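Trans-4-hydroxy-L-proline dehydratase (Clostridioides difficile 70-100-2010, PDB 6VXC) catalyses the glycyl-radical dehydration of trans-4-hydroxy-L-proline to (S)-1-pyrroline-5-carboxylate in the anaerobic degradation of hydroxyproline. Local coordinates at residues Thr583-Tyr587 / Asn588-Lys592; Arg501-Ser505 / Tyr506-Phe510. All blocks are in the same frame, centred on the assembly; numbering follows the deposited sequence.

Contact 1. Residues Thr583-Tyr587 / Asn588-Lys592; sequences TAIKY and NVFDK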
ATOM      1  N   THR A 583     -20.337 -11.127  19.656  1.00 12.67           N
ATOM      2  CA  THR A 583     -21.431 -12.062  19.430  1.00 10.98           C
ATOM      3  C   THR A 583     -21.406 -13.182  20.460  1.00 13.23           C
ATOM      4  O   THR A 583     -22.447 -13.557  21.007  1.00 12.55           O
ATOM      5  CB  THR A 583     -21.374 -12.639  18.004  1.00 13.03           C
ATOM      6  OG1 THR A 583     -21.531 -11.602  17.034  1.00 10.94           O
ATOM      7  CG2 THR A 583     -22.497 -13.664  17.798  1.00 11.06           C
ATOM      8  N   ALA A 584     -20.219 -13.716  20.757  1.00 11.62           N
ATOM      9  CA  ALA A 584     -20.129 -14.775  21.758  1.00 10.80           C
ATOM     10  C   ALA A 584     -20.620 -14.300  23.124  1.00 12.03           C
ATOM     11  O   ALA A 584     -21.273 -15.049  23.860  1.00 14.30           O
ATOM     12  CB  ALA A 584     -18.688 -15.283  21.853  1.00  9.29           C
ATOM     13  N   ILE A 585     -20.289 -13.068  23.487  1.00 11.04           N
ATOM     14  CA  ILE A 585     -20.709 -12.542  24.779  1.00 11.08           C
ATOM     15  C   ILE A 585     -22.219 -12.336  24.815  1.00 13.01           C
ATOM     16  O   ILE A 585     -22.895 -12.764  25.756  1.00 15.99           O
ATOM     17  CB  ILE A 585     -19.944 -11.246  25.102  1.00 14.24           C
ATOM     18  CG1 ILE A 585     -18.452 -11.548  25.329  1.00 11.55           C
ATOM     19  CG2 ILE A 585     -20.595 -10.544  26.290  1.00 12.66           C
ATOM     20  CD1 ILE A 585     -17.583 -10.285  25.512  1.00 12.94           C
ATOM     21  N   LYS A 586     -22.775 -11.698  23.783  1.00 10.59           N
ATOM     22  CA  LYS A 586     -24.212 -11.464  23.760  1.00 13.19           C
ATOM     23  C   LYS A 586     -24.985 -12.776  23.824  1.00 16.61           C
ATOM     24  O   LYS A 586     -25.926 -12.918  24.613  1.00 15.80           O
ATOM     25  CB  LYS A 586     -24.589 -10.695  22.501  1.00 12.33           C
ATOM     26  CG  LYS A 586     -26.065 -10.391  22.383  1.00 18.14           C
ATOM     27  CD  LYS A 586     -26.304  -9.677  21.070  1.00 19.69           C
ATOM     28  CE  LYS A 586     -27.669  -9.087  20.998  1.00 27.29           C
ATOM     29  NZ  LYS A 586     -27.796  -8.317  19.727  1.00 34.81           N
ATOM     30  N   TYR A 587     -24.571 -13.758  23.019  1.00 14.50           N
ATOM     31  CA  TYR A 587     -25.301 -15.018  22.921  1.00 10.96           C
ATOM     32  C   TYR A 587     -25.200 -15.820  24.211  1.00 13.68           C
ATOM     33  O   TYR A 587     -26.215 -16.279  24.746  1.00 15.15           O
ATOM     34  CB  TYR A 587     -24.765 -15.827  21.729  1.00 12.59           C
ATOM     35  CG  TYR A 587     -25.526 -17.098  21.398  1.00 12.55           C
ATOM     36  CD1 TYR A 587     -26.673 -17.053  20.624  1.00 13.46           C
ATOM     37  CD2 TYR A 587     -25.076 -18.340  21.829  1.00 11.94           C
ATOM     38  CE1 TYR A 587     -27.372 -18.208  20.298  1.00 15.47           C
ATOM     39  CE2 TYR A 587     -25.780 -19.519  21.510  1.00 15.55           C
ATOM     40  CZ  TYR A 587     -26.926 -19.438  20.738  1.00 14.89           C
ATOM     41  OH  TYR A 587     -27.637 -20.566  20.406  1.00 15.77           O
ATOM     42  N   ASN A 588     -23.983 -15.977  24.735  1.00 13.19           N
ATOM     43  CA  ASN A 588     -23.752 -16.877  25.856  1.00 13.44           C
ATOM     44  C   ASN A 588     -23.967 -16.220  27.217  1.00 13.96           C
ATOM     45  O   ASN A 588     -24.528 -16.857  28.114  1.00 15.21           O
ATOM     46  CB  ASN A 588     -22.339 -17.453  25.780  1.00 13.37           C
ATOM     47  CG  ASN A 588     -22.171 -18.416  24.622  1.00 13.87           C
ATOM     48  OD1 ASN A 588     -22.665 -19.546  24.670  1.00 14.89           O
ATOM     49  ND2 ASN A 588     -21.475 -17.973  23.571  1.00 10.77           N
ATOM     50  N   VAL A 589     -23.571 -14.961  27.389  1.00 12.37           N
ATOM     51  CA  VAL A 589     -23.689 -14.310  28.695  1.00 13.56           C
ATOM     52  C   VAL A 589     -25.071 -13.693  28.890  1.00 15.52           C
ATOM     53  O   VAL A 589     -25.713 -13.905  29.920  1.00 16.42           O
ATOM     54  CB  VAL A 589     -22.585 -13.248  28.883  1.00 14.99           C
ATOM     55  CG1 VAL A 589     -22.787 -12.531  30.214  1.00 14.33           C
ATOM     56  CG2 VAL A 589     -21.207 -13.874  28.807  1.00 16.16           C
ATOM     57  N   PHE A 590     -25.572 -12.941  27.914  1.00 15.31           N
ATOM     58  CA  PHE A 590     -26.781 -12.157  28.133  1.00 19.13           C
ATOM     59  C   PHE A 590     -28.049 -12.785  27.574  1.00 18.23           C
ATOM     60  O   PHE A 590     -29.110 -12.620  28.185  1.00 20.36           O
ATOM     61  CB  PHE A 590     -26.602 -10.747  27.559  1.00 12.82           C
ATOM     62  CG  PHE A 590     -25.578  -9.938  28.290  1.00 15.20           C
ATOM     63  CD1 PHE A 590     -25.883  -9.354  29.515  1.00 15.30           C
ATOM     64  CD2 PHE A 590     -24.301  -9.788  27.782  1.00 15.63           C
ATOM     65  CE1 PHE A 590     -24.938  -8.616  30.200  1.00 14.70           C
ATOM     66  CE2 PHE A 590     -23.343  -9.053  28.453  1.00 16.80           C
ATOM     67  CZ  PHE A 590     -23.659  -8.468  29.674  1.00 16.84           C
ATOM     68  N   ASP A 591     -27.992 -13.501  26.448  1.00 14.72           N
ATOM     69  CA  ASP A 591     -29.214 -14.064  25.852  1.00 16.78           C
ATOM     70  C   ASP A 591     -29.501 -15.456  26.412  1.00 19.25           C
ATOM     71  O   ASP A 591     -30.489 -15.650  27.123  1.00 18.49           O
ATOM     72  CB  ASP A 591     -29.138 -14.089  24.320  1.00 19.24           C
ATOM     73  CG  ASP A 591     -29.472 -12.735  23.675  1.00 29.50           C
ATOM     74  OD1 ASP A 591     -29.819 -11.769  24.406  1.00 29.43           O
ATOM     75  OD2 ASP A 591     -29.407 -12.637  22.423  1.00 30.14           O
ATOM     76  N   LYS A 592     -28.650 -16.433  26.092  1.00 17.69           N
ATOM     77  CA  LYS A 592     -28.862 -17.799  26.568  1.00 16.38           C
ATOM     78  C   LYS A 592     -28.391 -18.014  28.003  1.00 18.08           C
ATOM     79  O   LYS A 592     -28.784 -19.000  28.629  1.00 15.98           O
ATOM     80  CB  LYS A 592     -28.145 -18.795  25.663  1.00 17.59           C
ATOM     81  CG  LYS A 592     -28.526 -18.736  24.207  1.00 17.04           C
ATOM     82  CD  LYS A 592     -30.021 -18.883  24.013  1.00 20.01           C
ATOM     83  CE  LYS A 592     -30.355 -18.735  22.541  1.00 25.69           C
ATOM     84  NZ  LYS A 592     -31.719 -19.194  22.202  1.00 31.51           N
TER
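The last turns of helix 575-591, where regular alpha spacing widens into a pi-type turn, bring Lys586 and Tyr587 against Asp591 and Lys592. The change shows in the backbone bonds. Val589 N still reaches four residues back, 2.8 Å from Ile585 O, whereas Asp591 N reaches five back, 2.8 Å from Lys586 O, and Lys592 N does likewise to Tyr587 O. Between the two regimes Phe590 N makes only weak bonds, to Ile585 O and Lys586 O. Ala584 O is gripped twice by Asn588: its backbone N at 3.0 Å and its side-chain ND2 at 2.9 Å, the latter lying in the carbonyl plane on a lone pair. ND2 also bonds Thr622 OG1, so the amide ties helix to loop. Ile585 CG2 stands at the edge of the Phe590 ring, 3.8 Å from CE2. Asp591 OD2 is hydrogen-bonded to Tyr631 OH of helix 630-647. In Lys592, chi1 of -57° sets CG anti to the carbonyl carbon and over the Tyr587 ring, while a bend at chi2 brings CE to 3.8 Å from Tyr587 CE1. The result is a CH-pi contact, with Lys592 CG 3.9 Å from the centroid of the Tyr587 ring and 13° off its normal.

Contact 2. Residues Arg501-Ser505 / Tyr506-Phe510; sequences RNFQS and YEELF
With chi1 at 70°, Ser505 holds OG between its backbone N and carbonyl carbon, turned to the first turn of helix 506-538, while Glu508 sets CG roughly anti to its own N (chi1 -151°) and runs extended back past the start of that helix. Two polar links follow. Ser505 is the N-cap: its OG accepts from Glu508 N at 3.0 Å, engaging a first-turn amide, and its carbonyl O then takes Leu509 N at 3.2 Å as the regular helical bond. In return, Glu508 OE2 accepts Gln504 N at 2.8 Å with a nearly straight N-H (165°), the donor coming from above the carboxylate plane. A classical capping box would engage the N-cap amide, so this pairing lies one residue earlier. Phe503 packs against the backbone and side chains of Glu508 and Leu509. Its ring has Glu508 C over one face, CD1 is 3.6 Å from Glu508 OE1, and CD2 is 3.9 Å from Leu509 CB, the Phe503 and Leu509 side chains crossing at about a right angle. Beyond the turn, Leu509 rests on Thr480 and Leu481 of helix 473-481 and on Leu582 of helix 575-591, and Tyr506 reaches both Leu582 and Ile635 of helix 630-647.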
ATOM      1  N   ARG A 501     -18.002  -7.314  35.064  1.00 17.64           N
ATOM      2  CA  ARG A 501     -18.915  -8.145  35.838  1.00 20.96           C
ATOM      3  C   ARG A 501     -20.137  -7.365  36.313  1.00 20.61           C
ATOM      4  O   ARG A 501     -21.153  -7.974  36.647  1.00 18.89           O
ATOM      5  CB  ARG A 501     -18.182  -8.757  37.032  1.00 20.96           C
ATOM      6  CG  ARG A 501     -16.977  -9.615  36.645  1.00 20.46           C
ATOM      7  CD  ARG A 501     -16.018  -9.763  37.814  1.00 22.65           C
ATOM      8  NE  ARG A 501     -14.816 -10.507  37.450  1.00 27.94           N
ATOM      9  CZ  ARG A 501     -13.728  -9.952  36.922  1.00 30.08           C
ATOM     10  NH1 ARG A 501     -12.666 -10.696  36.624  1.00 26.37           N
ATOM     11  NH2 ARG A 501     -13.709  -8.646  36.690  1.00 32.64           N
ATOM     12  N   ASN A 502     -20.066  -6.037  36.362  1.00 22.56           N
ATOM     13  CA  ASN A 502     -21.212  -5.237  36.769  1.00 20.87           C
ATOM     14  C   ASN A 502     -22.083  -4.807  35.602  1.00 23.61           C
ATOM     15  O   ASN A 502     -23.128  -4.194  35.828  1.00 21.84           O
ATOM     16  CB  ASN A 502     -20.758  -3.996  37.535  1.00 22.79           C
ATOM     17  CG  ASN A 502     -20.055  -4.342  38.824  1.00 26.33           C
ATOM     18  OD1 ASN A 502     -20.380  -5.339  39.465  1.00 27.88           O
ATOM     19  ND2 ASN A 502     -19.100  -3.513  39.219  1.00 24.57           N
ATOM     20  N   PHE A 503     -21.688  -5.101  34.371  1.00 17.62           N
ATOM     21  CA  PHE A 503     -22.531  -4.756  33.239  1.00 18.41           C
ATOM     22  C   PHE A 503     -23.775  -5.639  33.280  1.00 20.27           C
ATOM     23  O   PHE A 503     -23.673  -6.865  33.329  1.00 19.14           O
ATOM     24  CB  PHE A 503     -21.761  -4.939  31.932  1.00 17.04           C
ATOM     25  CG  PHE A 503     -20.608  -3.986  31.766  1.00 17.08           C
ATOM     26  CD1 PHE A 503     -20.543  -2.819  32.504  1.00 21.52           C
ATOM     27  CD2 PHE A 503     -19.597  -4.250  30.860  1.00 16.72           C
ATOM     28  CE1 PHE A 503     -19.486  -1.940  32.337  1.00 19.67           C
ATOM     29  CE2 PHE A 503     -18.545  -3.372  30.696  1.00 14.68           C
ATOM     30  CZ  PHE A 503     -18.487  -2.225  31.434  1.00 16.13           C
ATOM     31  N   GLN A 504     -24.947  -5.017  33.316  1.00 18.60           N
ATOM     32  CA  GLN A 504     -26.186  -5.767  33.422  1.00 20.31           C
ATOM     33  C   GLN A 504     -26.757  -6.143  32.072  1.00 21.32           C
ATOM     34  O   GLN A 504     -27.667  -6.976  32.012  1.00 18.62           O
ATOM     35  CB  GLN A 504     -27.228  -4.964  34.211  1.00 25.96           C
ATOM     36  CG  GLN A 504     -26.894  -4.869  35.690  1.00 27.72           C
ATOM     37  CD  GLN A 504     -26.656  -6.246  36.307  1.00 40.23           C
ATOM     38  OE1 GLN A 504     -27.505  -7.145  36.207  1.00 40.01           O
ATOM     39  NE2 GLN A 504     -25.486  -6.426  36.927  1.00 38.30           N
ATOM     40  N   SER A 505     -26.238  -5.561  30.992  1.00 13.41           N
ATOM     41  CA  SER A 505     -26.810  -5.783  29.681  1.00 14.91           C
ATOM     42  C   SER A 505     -25.712  -5.744  28.631  1.00 16.22           C
ATOM     43  O   SER A 505     -24.646  -5.152  28.832  1.00 15.08           O
ATOM     44  CB  SER A 505     -27.876  -4.724  29.359  1.00 14.55           C
ATOM     45  OG  SER A 505     -27.253  -3.468  29.160  1.00 14.58           O
ATOM     46  N   TYR A 506     -26.011  -6.351  27.481  1.00 15.30           N
ATOM     47  CA  TYR A 506     -25.106  -6.240  26.347  1.00 14.59           C
ATOM     48  C   TYR A 506     -24.922  -4.780  25.937  1.00 14.04           C
ATOM     49  O   TYR A 506     -23.807  -4.356  25.615  1.00 15.29           O
ATOM     50  CB  TYR A 506     -25.624  -7.065  25.174  1.00 13.41           C
ATOM     51  CG  TYR A 506     -24.737  -6.916  23.966  1.00 15.40           C
ATOM     52  CD1 TYR A 506     -23.544  -7.628  23.866  1.00 13.91           C
ATOM     53  CD2 TYR A 506     -25.055  -6.020  22.965  1.00 13.40           C
ATOM     54  CE1 TYR A 506     -22.716  -7.479  22.760  1.00 15.11           C
ATOM     55  CE2 TYR A 506     -24.242  -5.854  21.874  1.00 14.10           C
ATOM     56  CZ  TYR A 506     -23.076  -6.584  21.770  1.00 16.43           C
ATOM     57  OH  TYR A 506     -22.282  -6.415  20.673  1.00 15.18           O
ATOM     58  N   GLU A 507     -26.008  -3.999  25.941  1.00 13.73           N
ATOM     59  CA  GLU A 507     -25.914  -2.585  25.584  1.00 15.14           C
ATOM     60  C   GLU A 507     -24.939  -1.848  26.490  1.00 15.38           C
ATOM     61  O   GLU A 507     -24.202  -0.965  26.040  1.00 15.01           O
ATOM     62  CB  GLU A 507     -27.288  -1.914  25.640  1.00 17.40           C
ATOM     63  CG  GLU A 507     -28.261  -2.335  24.522  1.00 21.43           C
ATOM     64  CD  GLU A 507     -28.859  -3.743  24.714  1.00 24.54           C
ATOM     65  OE1 GLU A 507     -28.733  -4.308  25.824  1.00 25.26           O
ATOM     66  OE2 GLU A 507     -29.453  -4.275  23.750  1.00 44.78           O
ATOM     67  N   GLU A 508     -24.916  -2.201  27.770  1.00 16.06           N
ATOM     68  CA  GLU A 508     -23.968  -1.577  28.675  1.00 13.51           C
ATOM     69  C   GLU A 508     -22.537  -1.932  28.300  1.00 15.17           C
ATOM     70  O   GLU A 508     -21.659  -1.062  28.315  1.00 15.69           O
ATOM     71  CB  GLU A 508     -24.272  -1.998  30.104  1.00 16.37           C
ATOM     72  CG  GLU A 508     -23.891  -0.989  31.102  1.00 24.22           C
ATOM     73  CD  GLU A 508     -24.169  -1.443  32.513  1.00 23.92           C
ATOM     74  OE1 GLU A 508     -23.438  -0.966  33.409  1.00 27.38           O
ATOM     75  OE2 GLU A 508     -25.097  -2.260  32.713  1.00 20.59           O
ATOM     76  N   LEU A 509     -22.277  -3.203  27.966  1.00 12.99           N
ATOM     77  CA  LEU A 509     -20.940  -3.587  27.518  1.00 12.06           C
ATOM     78  C   LEU A 509     -20.548  -2.863  26.230  1.00 11.35           C
ATOM     79  O   LEU A 509     -19.426  -2.377  26.102  1.00 15.35           O
ATOM     80  CB  LEU A 509     -20.859  -5.098  27.315  1.00 13.66           C
ATOM     81  CG  LEU A 509     -19.605  -5.578  26.578  1.00 13.68           C
ATOM     82  CD1 LEU A 509     -18.322  -5.373  27.392  1.00 12.44           C
ATOM     83  CD2 LEU A 509     -19.766  -7.015  26.143  1.00 13.11           C
ATOM     84  N   PHE A 510     -21.454  -2.800  25.255  1.00 16.17           N
ATOM     85  CA  PHE A 510     -21.108  -2.178  23.981  1.00 14.61           C
ATOM     86  C   PHE A 510     -20.854  -0.685  24.132  1.00 15.64           C
ATOM     87  O   PHE A 510     -20.013  -0.133  23.423  1.00 13.54           O
ATOM     88  CB  PHE A 510     -22.196  -2.420  22.937  1.00 13.60           C
ATOM     89  CG  PHE A 510     -21.782  -2.028  21.526  1.00 16.13           C
ATOM     90  CD1 PHE A 510     -20.693  -2.634  20.911  1.00 14.58           C
ATOM     91  CD2 PHE A 510     -22.494  -1.066  20.820  1.00 13.55           C
ATOM     92  CE1 PHE A 510     -20.300  -2.276  19.607  1.00 12.16           C
ATOM     93  CE2 PHE A 510     -22.114  -0.711  19.525  1.00 13.30           C
ATOM     94  CZ  PHE A 510     -21.016  -1.319  18.921  1.00 11.22           C
TER

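How the contacts relate
Along the chain contact 2 comes first, starting helix 506-538 from the loop after strand 491-492. The chain then runs through that helix, two short helices and strand 565-573 before helix 575-591 leads into contact 1. Each contact joins residues a few positions apart, so neither closes a long loop, and the two stand in series without nesting or crossing. The centres of contact 1 and contact 2 are about 11 Å apart, and their atoms touch. Ile585 CG2 lies 3.6 Å from Leu509 CD2, and Phe590 CE1 lies 3.4 Å from Ser505 C. Lys586 adds a cation-pi interaction with Tyr506. The N-terminal turn of helix 506-538 is thereby packed against the final turns of helix 575-591.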